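Side-chain contacts in twitching motility protein PilT (Aquifex aeolicus, PDB 2EYU), which powers pilus retraction in twitching motility, probably by hydrolysing ATP as a P-loop NTPase of the type II/IV secretion family: residues Asp89-Ala94 with Ile102-Met107; Glu111-Ala116 with Asp144-Asn149. The protein carries 1 engineered substitution. All coordinates share one frame; numbering follows the deposited sequence.

In the fold
Both contacts belong to a P-loop NTPase fold, interaction 1 in its alpha/beta core and interaction 2 at the edge of that core, and they follow each other along the chain: interaction 1 is complete before interaction 2 begins. Helix 87-97 packs on strand 101-104 of the central sheet in interaction 1; the chain then leaves that strand for helix 110-121, which meets the loop between helices 135-144 and 151-161 in interaction 2. The centres of the two lie about 14 Å apart, and their segments touch directly, M107 CB lying 3.5 Å from V113 CG2 and V104 CG2 3.6 Å from T112 CG2. Helix 110-121 thus lies between the sheet strand and the loop, touching both.

Interaction 1 of 2, residues Asp89-Ala94 with Ile102-Met107; sequences DALRAA and IFVGEM
L91 spreads its two methyls over I102 and V104, an example of the helix-on-sheet packing that builds the alpha/beta core of P-loop NTPases. The axes of segments 89-94 and 102-104 approach to 10.0 Å and run at 173°, nearly antiparallel, as expected where a helix returns the chain to the next parallel strand. The sequence of 102-107 is consistent with a Walker B region, and E106 makes a weak, long ion pair with K38 of the probable Walker A loop; the face described here is purely apolar.

The L91 side chain crosses both strand residues obliquely. One branch, CD2, lies 3.8 Å from I102 CD1, while the other, CD1, rests 4.0 Å from V104 CG2. The two strand residues, one either side of F103 in sequence, point toward the helix; F103 points away, and its ring touches I42 and I46 of helix 38-52. With I102 CG1 anti to the backbone N (chi1 174°) and chi2 at 112°, CD1 lies against the helix. I60 of the adjacent strand also touches L91 and I102, and T112 borders L91 and V104. Where A94 turns its methyl toward the strand, A94 CB and I102 CD1 are 3.3 Å apart, tighter than usual for two carbons.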
ATOM      1  N   ASP A  89       4.736   7.793 -19.325  1.00 55.24           N
ATOM      2  CA  ASP A  89       5.978   8.160 -19.988  1.00 55.00           C
ATOM      3  C   ASP A  89       7.199   7.867 -19.117  1.00 39.98           C
ATOM      4  O   ASP A  89       7.992   6.991 -19.447  1.00 59.87           O
ATOM      5  CB  ASP A  89       5.984   9.649 -20.349  1.00 63.15           C
ATOM      6  CG  ASP A  89       6.796   9.894 -21.613  1.00 71.71           C
ATOM      7  OD1 ASP A  89       7.760  10.688 -21.557  1.00 94.14           O
ATOM      8  OD2 ASP A  89       6.466   9.287 -22.645  1.00 93.01           O
ATOM      9  N   ALA A  90       7.286   8.602 -18.022  1.00 43.92           N
ATOM     10  CA  ALA A  90       8.324   8.486 -17.018  1.00 37.43           C
ATOM     11  C   ALA A  90       8.445   7.080 -16.463  1.00 35.72           C
ATOM     12  O   ALA A  90       9.495   6.580 -16.052  1.00 35.33           O
ATOM     13  CB  ALA A  90       8.016   9.423 -15.854  1.00 30.79           C
ATOM     14  N   LEU A  91       7.304   6.380 -16.408  1.00 31.23           N
ATOM     15  CA  LEU A  91       7.474   5.051 -15.786  1.00 25.56           C
ATOM     16  C   LEU A  91       8.269   4.164 -16.730  1.00 34.08           C
ATOM     17  O   LEU A  91       9.260   3.527 -16.365  1.00 34.36           O
ATOM     18  CB  LEU A  91       6.110   4.501 -15.439  1.00 26.66           C
ATOM     19  CG  LEU A  91       5.910   3.860 -14.070  1.00 33.30           C
ATOM     20  CD1 LEU A  91       4.536   3.201 -14.022  1.00 40.93           C
ATOM     21  CD2 LEU A  91       7.010   2.856 -13.770  1.00 30.06           C
ATOM     22  N   ARG A  92       7.845   4.126 -17.996  1.00 38.79           N
ATOM     23  CA  ARG A  92       8.554   3.262 -18.941  1.00 36.91           C
ATOM     24  C   ARG A  92      10.012   3.668 -19.119  1.00 32.47           C
ATOM     25  O   ARG A  92      10.844   2.841 -19.503  1.00 38.69           O
ATOM     26  CB  ARG A  92       7.823   3.226 -20.287  1.00 29.41           C
ATOM     27  CG  ARG A  92       7.413   1.809 -20.680  1.00 24.37           C
ATOM     28  CD  ARG A  92       6.491   1.825 -21.897  1.00 34.32           C
ATOM     29  NE  ARG A  92       7.242   2.097 -23.120  1.00 38.60           N
ATOM     30  CZ  ARG A  92       6.837   1.867 -24.360  1.00 50.81           C
ATOM     31  NH1 ARG A  92       5.643   1.344 -24.606  1.00 73.11           N
ATOM     32  NH2 ARG A  92       7.622   2.157 -25.398  1.00 65.08           N
ATOM     33  N   ALA A  93      10.350   4.913 -18.835  1.00 37.63           N
ATOM     34  CA  ALA A  93      11.722   5.413 -18.873  1.00 27.95           C
ATOM     35  C   ALA A  93      12.531   4.928 -17.687  1.00 23.46           C
ATOM     36  O   ALA A  93      13.655   4.433 -17.784  1.00 43.09           O
ATOM     37  CB  ALA A  93      11.690   6.938 -18.940  1.00 38.44           C
ATOM     38  N   ALA A  94      11.998   5.013 -16.462  1.00 30.25           N
ATOM     39  CA  ALA A  94      12.691   4.354 -15.352  1.00 29.73           C
ATOM     40  C   ALA A  94      12.877   2.863 -15.591  1.00 39.13           C
ATOM     41  O   ALA A  94      13.852   2.220 -15.193  1.00 40.87           O
ATOM     42  CB  ALA A  94      11.891   4.546 -14.069  1.00 28.50           C
ATOM     43  N   ILE A 102      11.099   1.139  -7.826  1.00 15.65           N
ATOM     44  CA  ILE A 102      10.476   2.311  -8.430  1.00 18.58           C
ATOM     45  C   ILE A 102       9.272   2.724  -7.586  1.00 26.94           C
ATOM     46  O   ILE A 102       8.526   1.851  -7.146  1.00 14.31           O
ATOM     47  CB  ILE A 102       9.918   2.090  -9.838  1.00 20.15           C
ATOM     48  CG1 ILE A 102       9.154   3.297 -10.389  1.00 25.83           C
ATOM     49  CG2 ILE A 102       9.021   0.871  -9.843  1.00 33.64           C
ATOM     50  CD1 ILE A 102       9.842   3.988 -11.547  1.00 38.41           C
ATOM     51  N   PHE A 103       9.052   4.022  -7.394  1.00 19.47           N
ATOM     52  CA  PHE A 103       7.795   4.395  -6.709  1.00 17.03           C
ATOM     53  C   PHE A 103       7.001   5.218  -7.723  1.00 29.79           C
ATOM     54  O   PHE A 103       7.551   6.213  -8.196  1.00 19.16           O
ATOM     55  CB  PHE A 103       8.113   5.096  -5.401  1.00 23.80           C
ATOM     56  CG  PHE A 103       6.980   5.873  -4.748  1.00 24.15           C
ATOM     57  CD1 PHE A 103       5.681   5.410  -4.712  1.00 16.16           C
ATOM     58  CD2 PHE A 103       7.255   7.109  -4.169  1.00 35.15           C
ATOM     59  CE1 PHE A 103       4.664   6.144  -4.121  1.00 21.85           C
ATOM     60  CE2 PHE A 103       6.250   7.847  -3.576  1.00 32.82           C
ATOM     61  CZ  PHE A 103       4.955   7.374  -3.563  1.00 33.25           C
ATOM     62  N   VAL A 104       5.794   4.779  -8.046  1.00 31.03           N
ATOM     63  CA  VAL A 104       4.843   5.432  -8.923  1.00 19.09           C
ATOM     64  C   VAL A 104       3.751   6.108  -8.088  1.00 24.82           C
ATOM     65  O   VAL A 104       2.880   5.470  -7.490  1.00 26.48           O
ATOM     66  CB  VAL A 104       4.178   4.477  -9.925  1.00 29.48           C
ATOM     67  CG1 VAL A 104       3.420   3.357  -9.241  1.00 34.37           C
ATOM     68  CG2 VAL A 104       3.245   5.250 -10.849  1.00 26.22           C
ATOM     69  N   GLY A 105       3.826   7.429  -8.054  1.00 23.00           N
ATOM     70  CA  GLY A 105       3.005   8.232  -7.175  1.00 32.11           C
ATOM     71  C   GLY A 105       1.527   7.945  -7.283  1.00 39.90           C
ATOM     72  O   GLY A 105       0.782   7.938  -6.302  1.00 49.49           O
ATOM     73  N   GLU A 106       1.047   7.719  -8.501  1.00 45.49           N
ATOM     74  CA  GLU A 106      -0.386   7.497  -8.669  1.00 46.01           C
ATOM     75  C   GLU A 106      -0.647   6.750  -9.971  1.00 39.89           C
ATOM     76  O   GLU A 106       0.018   7.039 -10.964  1.00 32.49           O
ATOM     77  CB  GLU A 106      -1.153   8.817  -8.667  1.00 58.82           C
ATOM     78  CG  GLU A 106      -2.518   8.780  -8.007  1.00 64.13           C
ATOM     79  CD  GLU A 106      -2.590   7.972  -6.729  1.00 66.49           C
ATOM     80  OE1 GLU A 106      -3.583   7.237  -6.539  1.00 53.60           O
ATOM     81  OE2 GLU A 106      -1.670   8.063  -5.888  1.00 77.40           O
HETATM   82  N   MSE A 107      -1.592   5.833  -9.897  1.00 42.45           N
HETATM   83  CA  MSE A 107      -2.096   5.078 -11.028  1.00 43.04           C
HETATM   84  C   MSE A 107      -3.592   5.372 -11.202  1.00 40.00           C
HETATM   85  O   MSE A 107      -4.415   4.640 -10.652  1.00 36.92           O
HETATM   86  CB  MSE A 107      -1.879   3.578 -10.849  1.00 53.63           C
HETATM   87  CG  MSE A 107      -1.932   3.130  -9.397  1.00 52.03           C
HETATM   88 SE   MSE A 107      -0.198   3.144  -8.548  1.00 89.00          SE
HETATM   89  CE  MSE A 107       0.503   1.927  -9.873  1.00 20.66           C
TER

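Interaction 2 of 2, residues Glu111-Ala116 with Asp144-Asn149; sequences ETVETA and DIFPLN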
ATOM      1  N   GLU A 111      -2.678   2.910 -18.618  1.00 42.98           N
ATOM      2  CA  GLU A 111      -1.300   2.774 -19.087  1.00 45.58           C
ATOM      3  C   GLU A 111      -0.312   2.678 -17.932  1.00 29.30           C
ATOM      4  O   GLU A 111       0.634   1.888 -18.011  1.00 36.46           O
ATOM      5  CB  GLU A 111      -0.936   3.939 -20.018  1.00 54.26           C
ATOM      6  CG  GLU A 111      -2.015   4.227 -21.056  1.00 61.58           C
ATOM      7  CD  GLU A 111      -2.269   5.707 -21.266  1.00 68.16           C
ATOM      8  OE1 GLU A 111      -1.446   6.363 -21.943  1.00 68.83           O
ATOM      9  OE2 GLU A 111      -3.290   6.223 -20.751  1.00 71.20           O
ATOM     10  N   THR A 112      -0.501   3.472 -16.887  1.00 33.30           N
ATOM     11  CA  THR A 112       0.408   3.521 -15.755  1.00 31.46           C
ATOM     12  C   THR A 112       0.372   2.191 -15.013  1.00 23.25           C
ATOM     13  O   THR A 112       1.374   1.571 -14.691  1.00 41.50           O
ATOM     14  CB  THR A 112       0.024   4.576 -14.699  1.00 27.44           C
ATOM     15  OG1 THR A 112       0.087   5.881 -15.268  1.00 40.85           O
ATOM     16  CG2 THR A 112       1.021   4.519 -13.538  1.00 22.99           C
ATOM     17  N   VAL A 113      -0.873   1.802 -14.749  1.00 24.87           N
ATOM     18  CA  VAL A 113      -1.135   0.552 -14.055  1.00 22.53           C
ATOM     19  C   VAL A 113      -0.540  -0.654 -14.779  1.00 25.16           C
ATOM     20  O   VAL A 113       0.064  -1.547 -14.182  1.00 40.19           O
ATOM     21  CB  VAL A 113      -2.653   0.329 -13.946  1.00 22.35           C
ATOM     22  CG1 VAL A 113      -2.886  -1.024 -13.292  1.00 23.32           C
ATOM     23  CG2 VAL A 113      -3.333   1.418 -13.143  1.00 38.41           C
ATOM     24  N   GLU A 114      -0.744  -0.700 -16.096  1.00 20.66           N
ATOM     25  CA  GLU A 114      -0.200  -1.807 -16.886  1.00 28.09           C
ATOM     26  C   GLU A 114       1.316  -1.761 -16.840  1.00 24.11           C
ATOM     27  O   GLU A 114       2.039  -2.755 -16.725  1.00 28.91           O
ATOM     28  CB  GLU A 114      -0.688  -1.775 -18.334  1.00 40.07           C
ATOM     29  CG  GLU A 114      -0.986  -3.138 -18.922  1.00 49.40           C
ATOM     30  CD  GLU A 114       0.136  -4.144 -18.788  1.00 64.01           C
ATOM     31  OE1 GLU A 114       0.284  -4.769 -17.714  1.00 60.82           O
ATOM     32  OE2 GLU A 114       0.880  -4.335 -19.774  1.00 98.39           O
ATOM     33  N   THR A 115       1.882  -0.555 -16.903  1.00 27.38           N
ATOM     34  CA  THR A 115       3.347  -0.575 -16.838  1.00 29.91           C
ATOM     35  C   THR A 115       3.794  -0.990 -15.444  1.00 27.89           C
ATOM     36  O   THR A 115       4.777  -1.718 -15.307  1.00 40.11           O
ATOM     37  CB  THR A 115       3.984   0.771 -17.218  1.00 36.22           C
ATOM     38  OG1 THR A 115       3.493   1.208 -18.491  1.00 28.55           O
ATOM     39  CG2 THR A 115       5.486   0.598 -17.372  1.00 48.74           C
ATOM     40  N   ALA A 116       3.090  -0.542 -14.401  1.00 23.82           N
ATOM     41  CA  ALA A 116       3.485  -0.928 -13.064  1.00 20.01           C
ATOM     42  C   ALA A 116       3.529  -2.452 -12.891  1.00 14.22           C
ATOM     43  O   ALA A 116       4.441  -2.942 -12.235  1.00 18.10           O
ATOM     44  CB  ALA A 116       2.523  -0.409 -12.007  1.00 32.59           C
ATOM     45  N   ASP A 144     -10.598  -3.659 -12.238  1.00 22.66           N
ATOM     46  CA  ASP A 144     -11.768  -3.136 -12.929  1.00 30.35           C
ATOM     47  C   ASP A 144     -11.417  -2.035 -13.906  1.00 22.09           C
ATOM     48  O   ASP A 144     -12.116  -1.644 -14.832  1.00 27.98           O
ATOM     49  CB  ASP A 144     -12.780  -2.578 -11.911  1.00 32.36           C
ATOM     50  CG  ASP A 144     -13.856  -3.576 -11.537  1.00 39.33           C
ATOM     51  OD1 ASP A 144     -13.562  -4.464 -10.710  1.00 41.00           O
ATOM     52  OD2 ASP A 144     -14.979  -3.448 -12.067  1.00 47.66           O
ATOM     53  N   ILE A 145     -10.231  -1.445 -13.694  1.00 15.87           N
ATOM     54  CA  ILE A 145      -9.935  -0.363 -14.649  1.00 25.46           C
ATOM     55  C   ILE A 145      -9.668  -0.975 -16.015  1.00 31.72           C
ATOM     56  O   ILE A 145      -9.781  -0.272 -17.009  1.00 26.52           O
ATOM     57  CB  ILE A 145      -8.775   0.483 -14.133  1.00 30.21           C
ATOM     58  CG1 ILE A 145      -7.470  -0.282 -13.938  1.00 33.34           C
ATOM     59  CG2 ILE A 145      -9.194   1.170 -12.834  1.00 38.67           C
ATOM     60  CD1 ILE A 145      -6.825  -0.052 -12.590  1.00 63.85           C
ATOM     61  N   PHE A 146      -9.350  -2.266 -16.061  1.00 29.99           N
ATOM     62  CA  PHE A 146      -9.087  -2.977 -17.307  1.00 34.71           C
ATOM     63  C   PHE A 146     -10.315  -3.420 -18.082  1.00 28.56           C
ATOM     64  O   PHE A 146     -11.395  -3.571 -17.521  1.00 37.49           O
ATOM     65  CB  PHE A 146      -8.250  -4.230 -16.965  1.00 21.35           C
ATOM     66  CG  PHE A 146      -6.795  -3.847 -16.742  1.00 19.67           C
ATOM     67  CD1 PHE A 146      -6.362  -3.452 -15.491  1.00 23.73           C
ATOM     68  CD2 PHE A 146      -5.880  -3.880 -17.775  1.00 25.28           C
ATOM     69  CE1 PHE A 146      -5.049  -3.102 -15.279  1.00 26.69           C
ATOM     70  CE2 PHE A 146      -4.562  -3.532 -17.564  1.00 26.63           C
ATOM     71  CZ  PHE A 146      -4.145  -3.139 -16.317  1.00 22.20           C
ATOM     72  N   PRO A 147     -10.198  -3.627 -19.391  1.00 21.76           N
ATOM     73  CA  PRO A 147     -11.345  -4.154 -20.142  1.00 23.35           C
ATOM     74  C   PRO A 147     -11.655  -5.582 -19.692  1.00 22.54           C
ATOM     75  O   PRO A 147     -10.722  -6.328 -19.390  1.00 24.67           O
ATOM     76  CB  PRO A 147     -10.893  -4.138 -21.602  1.00 30.09           C
ATOM     77  CG  PRO A 147      -9.634  -3.350 -21.633  1.00 34.44           C
ATOM     78  CD  PRO A 147      -9.045  -3.349 -20.250  1.00 26.09           C
ATOM     79  N   LEU A 148     -12.939  -5.873 -19.654  1.00 21.68           N
ATOM     80  CA  LEU A 148     -13.571  -7.075 -19.168  1.00 29.97           C
ATOM     81  C   LEU A 148     -12.709  -8.295 -19.520  1.00 29.68           C
ATOM     82  O   LEU A 148     -12.318  -9.044 -18.628  1.00 30.44           O
ATOM     83  CB  LEU A 148     -14.976  -7.231 -19.752  1.00 38.36           C
ATOM     84  CG  LEU A 148     -16.142  -7.194 -18.773  1.00 47.70           C
ATOM     85  CD1 LEU A 148     -16.858  -5.846 -18.841  1.00 66.27           C
ATOM     86  CD2 LEU A 148     -17.125  -8.327 -19.033  1.00 31.79           C
ATOM     87  N   ASN A 149     -12.435  -8.424 -20.798  1.00 29.60           N
ATOM     88  CA  ASN A 149     -11.666  -9.491 -21.426  1.00 37.82           C
ATOM     89  C   ASN A 149     -10.237  -9.583 -20.916  1.00 41.17           C
ATOM     90  O   ASN A 149      -9.517 -10.558 -21.174  1.00 29.66           O
ATOM     91  CB  ASN A 149     -11.688  -9.273 -22.943  1.00 41.83           C
ATOM     92  CG  ASN A 149     -11.697  -7.815 -23.359  1.00 54.05           C
ATOM     93  OD1 ASN A 149     -12.663  -7.060 -23.180  1.00 38.29           O
ATOM     94  ND2 ASN A 149     -10.566  -7.429 -23.952  1.00 42.56           N
TER
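V113 and F146 carry most of this contact, which packs helix 110-121 against the loop that follows helix 135-144. Three kinds of interaction can be separated. The first is aliphatic: V113 and I145 reach toward each other tip to tip, with V113 CG2 3.8 Å from I145 CD1.

The second is edge packing on a ring. The ring of F146 is swung in beside its own backbone N (chi1 -78°) and presents an edge, not a face, to the helix. V113 CG1 stands at that edge, 3.6 Å from F146 CE1, and E114 CG lies in the ring plane, 3.8 Å from F146 CE2. L110 and L117 of the same helix add further apolar surface to the ring. Were F146 an alanine, V113 CG1 and the E114 methylene would probably lose the ring edge they pack on, and a gap would be likely to open between loop and helix.

The third is polar and internal to the helix, not across the contact. The E114 chain bends at chi2 (-52°), about its CB-CG bond, and its OE2 makes a salt bridge with R118, the carboxylate plane turned 61° from the F146 ring.

No hydrogen bond spans the two segments, so shape and apolar burial hold loop to helix, while the E114 carboxylate, paired with R118 of its own helix, is probably neutralised there.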